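Local structure of Non-structural protein 5 (Modoc virus, 2WA2) at residues Glu19-Lys24 with Arg248-Arg253; Gly78-Lys83 with Ala149-Cys154. The protein probably methylates the 5' cap of the viral RNA, at guanine N7 and ribose 2'-O, with S-adenosylmethionine as the methyl donor. The protein carries 4 engineered substitutions. All blocks are in the same frame, centred on the assembly; numbering follows the deposited sequence.

Interaction 1 of 2, residues Glu19-Lys24 with Arg248-Arg253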
loop_
_atom_site.group_PDB
_atom_site.type_symbol
_atom_site.label_atom_id
_atom_site.label_comp_id
_atom_site.label_asym_id
_atom_site.label_seq_id
_atom_site.Cartn_x
_atom_site.Cartn_y
_atom_site.Cartn_z
ATOM N N GLU A 19 -5.588 -16.873 6.476
ATOM C CA GLU A 19 -5.409 -17.131 7.891
ATOM C C GLU A 19 -4.493 -18.310 8.123
ATOM O O GLU A 19 -3.758 -18.325 9.107
ATOM C CB GLU A 19 -6.743 -17.389 8.605
ATOM C CG GLU A 19 -7.469 -16.121 9.039
ATOM C CD GLU A 19 -8.924 -16.390 9.439
ATOM O OE1 GLU A 19 -9.240 -17.526 9.908
ATOM O OE2 GLU A 19 -9.751 -15.464 9.261
ATOM N N ILE A 20 -4.614 -19.332 7.272
ATOM C CA ILE A 20 -3.684 -20.474 7.299
ATOM C C ILE A 20 -2.247 -20.002 7.054
ATOM O O ILE A 20 -1.329 -20.319 7.839
ATOM C CB ILE A 20 -4.077 -21.562 6.278
ATOM C CG1 ILE A 20 -5.405 -22.217 6.687
ATOM C CG2 ILE A 20 -2.941 -22.617 6.144
ATOM C CD1 ILE A 20 -6.007 -23.129 5.536
ATOM N N TRP A 21 -2.071 -19.194 5.996
ATOM C CA TRP A 21 -0.779 -18.586 5.672
ATOM C C TRP A 21 -0.236 -17.844 6.885
ATOM O O TRP A 21 0.924 -18.060 7.269
ATOM C CB TRP A 21 -0.868 -17.656 4.444
ATOM C CG TRP A 21 0.366 -16.763 4.314
ATOM C CD1 TRP A 21 1.547 -17.088 3.734
ATOM C CD2 TRP A 21 0.507 -15.411 4.805
ATOM N NE1 TRP A 21 2.433 -16.008 3.829
ATOM C CE2 TRP A 21 1.823 -14.988 4.501
ATOM C CE3 TRP A 21 -0.348 -14.522 5.498
ATOM C CZ2 TRP A 21 2.304 -13.702 4.841
ATOM C CZ3 TRP A 21 0.141 -13.252 5.851
ATOM C CH2 TRP A 21 1.453 -12.854 5.510
ATOM N N LYS A 22 -1.077 -17.035 7.531
ATOM C CA LYS A 22 -0.599 -16.253 8.683
ATOM C C LYS A 22 -0.112 -17.139 9.851
ATOM O O LYS A 22 0.927 -16.872 10.472
ATOM C CB LYS A 22 -1.689 -15.320 9.182
ATOM C CG LYS A 22 -1.209 -14.320 10.235
ATOM C CD LYS A 22 -0.422 -13.204 9.554
ATOM C CE LYS A 22 -0.013 -12.178 10.509
ATOM N NZ LYS A 22 0.770 -11.098 9.824
ATOM N N ARG A 23 -0.904 -18.148 10.176
ATOM C CA ARG A 23 -0.598 -19.025 11.317
ATOM C C ARG A 23 0.654 -19.836 10.998
ATOM O O ARG A 23 1.549 -19.982 11.836
ATOM C CB ARG A 23 -1.792 -19.913 11.634
ATOM C CG ARG A 23 -2.866 -19.154 12.435
ATOM C CD ARG A 23 -3.997 -20.068 12.955
ATOM N NE ARG A 23 -4.776 -19.313 13.941
ATOM C CZ ARG A 23 -6.014 -19.596 14.365
ATOM N NH1 ARG A 23 -6.700 -20.642 13.886
ATOM N NH2 ARG A 23 -6.579 -18.802 15.275
ATOM N N LYS A 24 0.755 -20.284 9.750
ATOM C CA LYS A 24 1.970 -20.986 9.302
ATOM C C LYS A 24 3.196 -20.070 9.301
ATOM O O LYS A 24 4.269 -20.455 9.748
ATOM C CB LYS A 24 1.756 -21.614 7.910
ATOM C CG LYS A 24 0.797 -22.817 7.940
ATOM C CD LYS A 24 0.567 -23.461 6.566
ATOM C CE LYS A 24 1.789 -24.132 6.028
ATOM N NZ LYS A 24 1.877 -25.501 6.508
ATOM N N ARG A 248 -2.645 -18.757 -2.198
ATOM C CA ARG A 248 -2.198 -20.068 -2.685
ATOM C C ARG A 248 -0.728 -20.019 -3.119
ATOM O O ARG A 248 0.031 -20.921 -2.823
ATOM C CB ARG A 248 -3.151 -20.594 -3.777
ATOM C CG ARG A 248 -4.539 -20.896 -3.186
ATOM C CD ARG A 248 -5.253 -22.098 -3.853
ATOM N NE ARG A 248 -6.654 -22.223 -3.436
ATOM C CZ ARG A 248 -7.125 -23.128 -2.567
ATOM N NH1 ARG A 248 -6.326 -24.029 -1.994
ATOM N NH2 ARG A 248 -8.416 -23.125 -2.268
ATOM N N GLN A 249 -0.309 -18.931 -3.758
ATOM C CA GLN A 249 1.091 -18.757 -4.118
ATOM C C GLN A 249 2.027 -18.731 -2.906
ATOM O O GLN A 249 3.060 -19.397 -2.907
ATOM C CB GLN A 249 1.255 -17.476 -4.926
ATOM C CG GLN A 249 2.681 -17.160 -5.298
ATOM C CD GLN A 249 2.840 -15.684 -5.631
ATOM O OE1 GLN A 249 2.457 -14.803 -4.847
ATOM N NE2 GLN A 249 3.384 -15.410 -6.791
ATOM N N LEU A 250 1.675 -17.925 -1.902
ATOM C CA LEU A 250 2.503 -17.784 -0.705
ATOM C C LEU A 250 2.552 -19.080 0.102
ATOM O O LEU A 250 3.572 -19.388 0.672
ATOM C CB LEU A 250 2.019 -16.621 0.172
ATOM C CG LEU A 250 2.100 -15.226 -0.475
ATOM C CD1 LEU A 250 1.663 -14.206 0.540
ATOM C CD2 LEU A 250 3.548 -14.959 -0.976
ATOM N N LEU A 251 1.454 -19.830 0.132
ATOM C CA LEU A 251 1.438 -21.155 0.795
ATOM C C LEU A 251 2.309 -22.178 0.084
ATOM O O LEU A 251 3.081 -22.871 0.736
ATOM C CB LEU A 251 0.018 -21.701 0.914
ATOM C CG LEU A 251 -0.861 -20.930 1.898
ATOM C CD1 LEU A 251 -2.330 -21.353 1.742
ATOM C CD2 LEU A 251 -0.377 -21.176 3.322
ATOM N N LYS A 252 2.172 -22.269 -1.241
ATOM C CA LYS A 252 3.038 -23.143 -2.066
ATOM C C LYS A 252 4.501 -22.794 -1.828
ATOM O O LYS A 252 5.328 -23.658 -1.709
ATOM C CB LYS A 252 2.712 -22.998 -3.566
ATOM C CG LYS A 252 3.673 -23.749 -4.499
ATOM C CD LYS A 252 3.560 -23.281 -5.973
ATOM C CE LYS A 252 4.088 -24.356 -6.960
ATOM N NZ LYS A 252 2.948 -25.221 -7.505
ATOM N N ARG A 253 4.831 -21.508 -1.768
ATOM C CA ARG A 253 6.219 -21.135 -1.529
ATOM C C ARG A 253 6.739 -21.591 -0.172
ATOM O O ARG A 253 7.948 -21.743 0.022
ATOM C CB ARG A 253 6.427 -19.637 -1.703
ATOM C CG ARG A 253 6.384 -19.208 -3.156
ATOM C CD ARG A 253 6.543 -17.710 -3.314
ATOM N NE ARG A 253 6.419 -17.326 -4.714
ATOM C CZ ARG A 253 6.571 -16.087 -5.155
ATOM N NH1 ARG A 253 6.832 -15.091 -4.308
ATOM N NH2 ARG A 253 6.455 -15.838 -6.447
#
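Leu-251 lays its CD2 methyl against helix 14-27 beside Trp-21, 3.5 Å from Trp-21 CA and 3.7 Å from Trp-21 CB. The same methyl meets Ile-20 and Lys-24 on neighbouring turns: Ile-20 CG2 and Lys-24 CD each lie 4.1 Å from Leu-251 CD2, and both side chains cross that of Leu-251 at about a right angle. Lys-24 thus contributes the aliphatic part of its chain, which bends at chi3 and chi4 beyond the point of contact.

Leu-250, one residue earlier, takes the indole of Trp-21. Its CB comes to 3.6 Å from Trp-21 CD1, at the pyrrole side of the ring system, while its CD1 makes a CH-pi contact over the face of the five-membered ring, 4.2 Å from the centroid and 24° off the normal. With CG of Trp-21 anti to the backbone N (chi1 166°) and the ring turned by a chi2 of 84°, one face of the indole meets Leu-250 CD1.

The two segments belong to the N-terminal helix 14-27 and the C-terminal helix 239-254, so the contact joins the two ends of the modelled chain, consistent with the N- and C-terminal extensions that flank the Rossmann-like core in flavivirus NS5 methyltransferases. Their local axes run in broadly the same direction, inclined by 33° and 9.7 Å apart at closest approach, and no hydrogen bond passes between the segments.

Further out, Trp-21 NE1 makes weak hydrogen bonds to Tyr-36 OH and Asn-224 O, and His-227 meets the indole edge-to-face. Tyr-36 OH is also hydrogen-bonded to Leu-250 O, which ties the hydroxyl to both helices. Leu-17, a turn before Trp-21 on helix 14-27, extends the apolar contact with Leu-251.

Interaction 2 of 2, residues Gly78-Lys83 with Ala149-Cys154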
loop_
_atom_site.group_PDB
_atom_site.type_symbol
_atom_site.label_atom_id
_atom_site.label_comp_id
_atom_site.label_asym_id
_atom_site.label_seq_id
_atom_site.Cartn_x
_atom_site.Cartn_y
_atom_site.Cartn_z
ATOM N N GLY A 78 1.204 0.525 -15.198
ATOM C CA GLY A 78 -0.022 1.305 -15.383
ATOM C C GLY A 78 -1.039 1.164 -14.258
ATOM O O GLY A 78 -2.233 1.387 -14.468
ATOM N N GLY A 79 -0.558 0.815 -13.061
ATOM C CA GLY A 79 -1.396 0.715 -11.869
ATOM C C GLY A 79 -1.920 2.045 -11.387
ATOM O O GLY A 79 -2.994 2.125 -10.798
ATOM N N VAL A 80 -1.168 3.109 -11.642
ATOM C CA VAL A 80 -1.547 4.437 -11.146
ATOM C C VAL A 80 -0.921 5.537 -11.986
ATOM O O VAL A 80 0.289 5.516 -12.239
ATOM C CB VAL A 80 -1.153 4.635 -9.626
ATOM C CG1 VAL A 80 0.376 4.517 -9.420
ATOM C CG2 VAL A 80 -1.684 5.968 -9.087
ATOM N N GLU A 81 -1.746 6.498 -12.397
ATOM C CA GLU A 81 -1.270 7.679 -13.109
ATOM C C GLU A 81 -0.840 8.733 -12.092
ATOM O O GLU A 81 -1.664 9.302 -11.388
ATOM C CB GLU A 81 -2.356 8.219 -14.053
ATOM C CG GLU A 81 -1.957 9.529 -14.819
ATOM C CD GLU A 81 -0.827 9.341 -15.871
ATOM O OE1 GLU A 81 -0.521 8.187 -16.300
ATOM O OE2 GLU A 81 -0.255 10.383 -16.278
ATOM N N LEU A 82 0.460 8.961 -12.014
ATOM C CA LEU A 82 1.009 9.928 -11.075
ATOM C C LEU A 82 0.905 11.302 -11.753
ATOM O O LEU A 82 1.545 11.545 -12.764
ATOM C CB LEU A 82 2.444 9.525 -10.687
ATOM C CG LEU A 82 2.590 8.208 -9.899
ATOM C CD1 LEU A 82 4.040 7.811 -9.714
ATOM C CD2 LEU A 82 1.864 8.222 -8.544
ATOM N N LYS A 83 0.059 12.183 -11.227
ATOM C CA LYS A 83 -0.196 13.465 -11.909
ATOM C C LYS A 83 -0.723 14.576 -11.017
ATOM O O LYS A 83 -1.383 14.324 -9.993
ATOM C CB LYS A 83 -1.171 13.263 -13.087
ATOM C CG LYS A 83 -2.576 12.933 -12.656
ATOM C CD LYS A 83 -3.567 13.018 -13.802
ATOM C CE LYS A 83 -4.807 12.219 -13.496
ATOM N NZ LYS A 83 -5.651 12.832 -12.412
ATOM N N ALA A 149 -6.710 16.888 -4.689
ATOM C CA ALA A 149 -5.594 16.077 -5.159
ATOM C C ALA A 149 -6.028 15.298 -6.364
ATOM O O ALA A 149 -7.144 14.778 -6.394
ATOM C CB ALA A 149 -5.087 15.086 -4.058
ATOM N N ASP A 150 -5.111 15.190 -7.322
ATOM C CA ASP A 150 -5.324 14.422 -8.542
ATOM C C ASP A 150 -4.881 12.968 -8.419
ATOM O O ASP A 150 -5.326 12.112 -9.217
ATOM C CB ASP A 150 -4.587 15.098 -9.672
ATOM C CG ASP A 150 -4.993 16.553 -9.807
ATOM O OD1 ASP A 150 -6.123 16.773 -10.263
ATOM O OD2 ASP A 150 -4.215 17.438 -9.393
ATOM N N THR A 151 -4.014 12.694 -7.428
ATOM C CA THR A 151 -3.492 11.353 -7.175
ATOM C C THR A 151 -3.412 11.154 -5.658
ATOM O O THR A 151 -2.827 11.973 -4.954
ATOM C CB THR A 151 -2.068 11.171 -7.721
ATOM O OG1 THR A 151 -1.966 11.677 -9.061
ATOM C CG2 THR A 151 -1.665 9.720 -7.671
ATOM N N VAL A 152 -4.007 10.071 -5.169
ATOM C CA VAL A 152 -3.944 9.761 -3.733
ATOM C C VAL A 152 -3.094 8.514 -3.509
ATOM O O VAL A 152 -3.457 7.423 -3.954
ATOM C CB VAL A 152 -5.341 9.587 -3.157
ATOM C CG1 VAL A 152 -5.273 9.110 -1.688
ATOM C CG2 VAL A 152 -6.140 10.866 -3.337
ATOM N N LEU A 153 -1.965 8.685 -2.828
ATOM C CA LEU A 153 -1.057 7.575 -2.499
ATOM C C LEU A 153 -1.146 7.307 -1.020
ATOM O O LEU A 153 -1.202 8.236 -0.228
ATOM C CB LEU A 153 0.413 7.917 -2.839
ATOM C CG LEU A 153 0.720 8.266 -4.302
ATOM C CD1 LEU A 153 2.223 8.489 -4.479
ATOM C CD2 LEU A 153 0.197 7.182 -5.282
ATOM N N CYS A 154 -1.112 6.033 -0.624
ATOM C CA CYS A 154 -1.083 5.747 0.809
ATOM C C CYS A 154 -0.408 4.414 1.028
ATOM O O CYS A 154 -0.817 3.414 0.439
ATOM C CB CYS A 154 -2.495 5.694 1.366
ATOM S SG CYS A 154 -2.611 5.414 3.163
HETATM O O HOH W 1 -4.050 10.147 -11.075
#
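Asp-150 O receives two donors: a weak bond from Lys-83 NZ at 3.3 Å, and a water at 3.0 Å that also donates to Glu-81 O, bridging the two backbones. The carboxylate of Asp-150 turns to the backbone instead, where OD2 accepts from Thr-85 N.

The hydroxyl of Thr-151 donates a hydrogen bond to Lys-83 O, with OG1 2.9 Å from the acceptor, in the carbonyl plane and on a lone pair; the C=O...OG1 angle is 124°. Thr-151 OG1 lies anti to its own carbonyl carbon (chi1 -47°), while its CG2 is directed to the apolar side of the contact, 3.9 Å from Leu-82 CD2 and 4.0 Å from Val-80 CG2. Leu-82 CD2 also reaches Leu-153 CD2 at 3.8 Å, the two leucines crossing at about a right angle.

Backbone bonds from Thr-151 to Thr-85 and Val-87 pair its strand with strand 86-89, and Leu-71 of helix 66-76 packs on Leu-153. The Thr-151 hydroxyl bond, the water bridge and the Val-80 and Leu-82 contacts hold the loop from that helix to strand 86-89 across the start of the neighbouring parallel strand 151-154, in the Rossmann-like sheet of the FtsJ-type methyltransferases.

Interactions 1 and 2 lie on opposite sides of the chain's centre, their own centres 31 Å apart and their nearest atoms about 17 Å apart, so neither touches the other. Along the chain, interaction 2 is nested inside the long loop that interaction 1 closes. The 78-83/149-154 contact sets a loop against strand 151-154 of the central sheet, and this strand leads toward the cofactor: the side chain of Leu-153 is about 8 Å from the bound S-adenosylmethionine. The 19-24/248-253 contact instead pairs the terminal helices at the periphery, its centre 20 Å from that of the chain, against 12 Å for interaction 2.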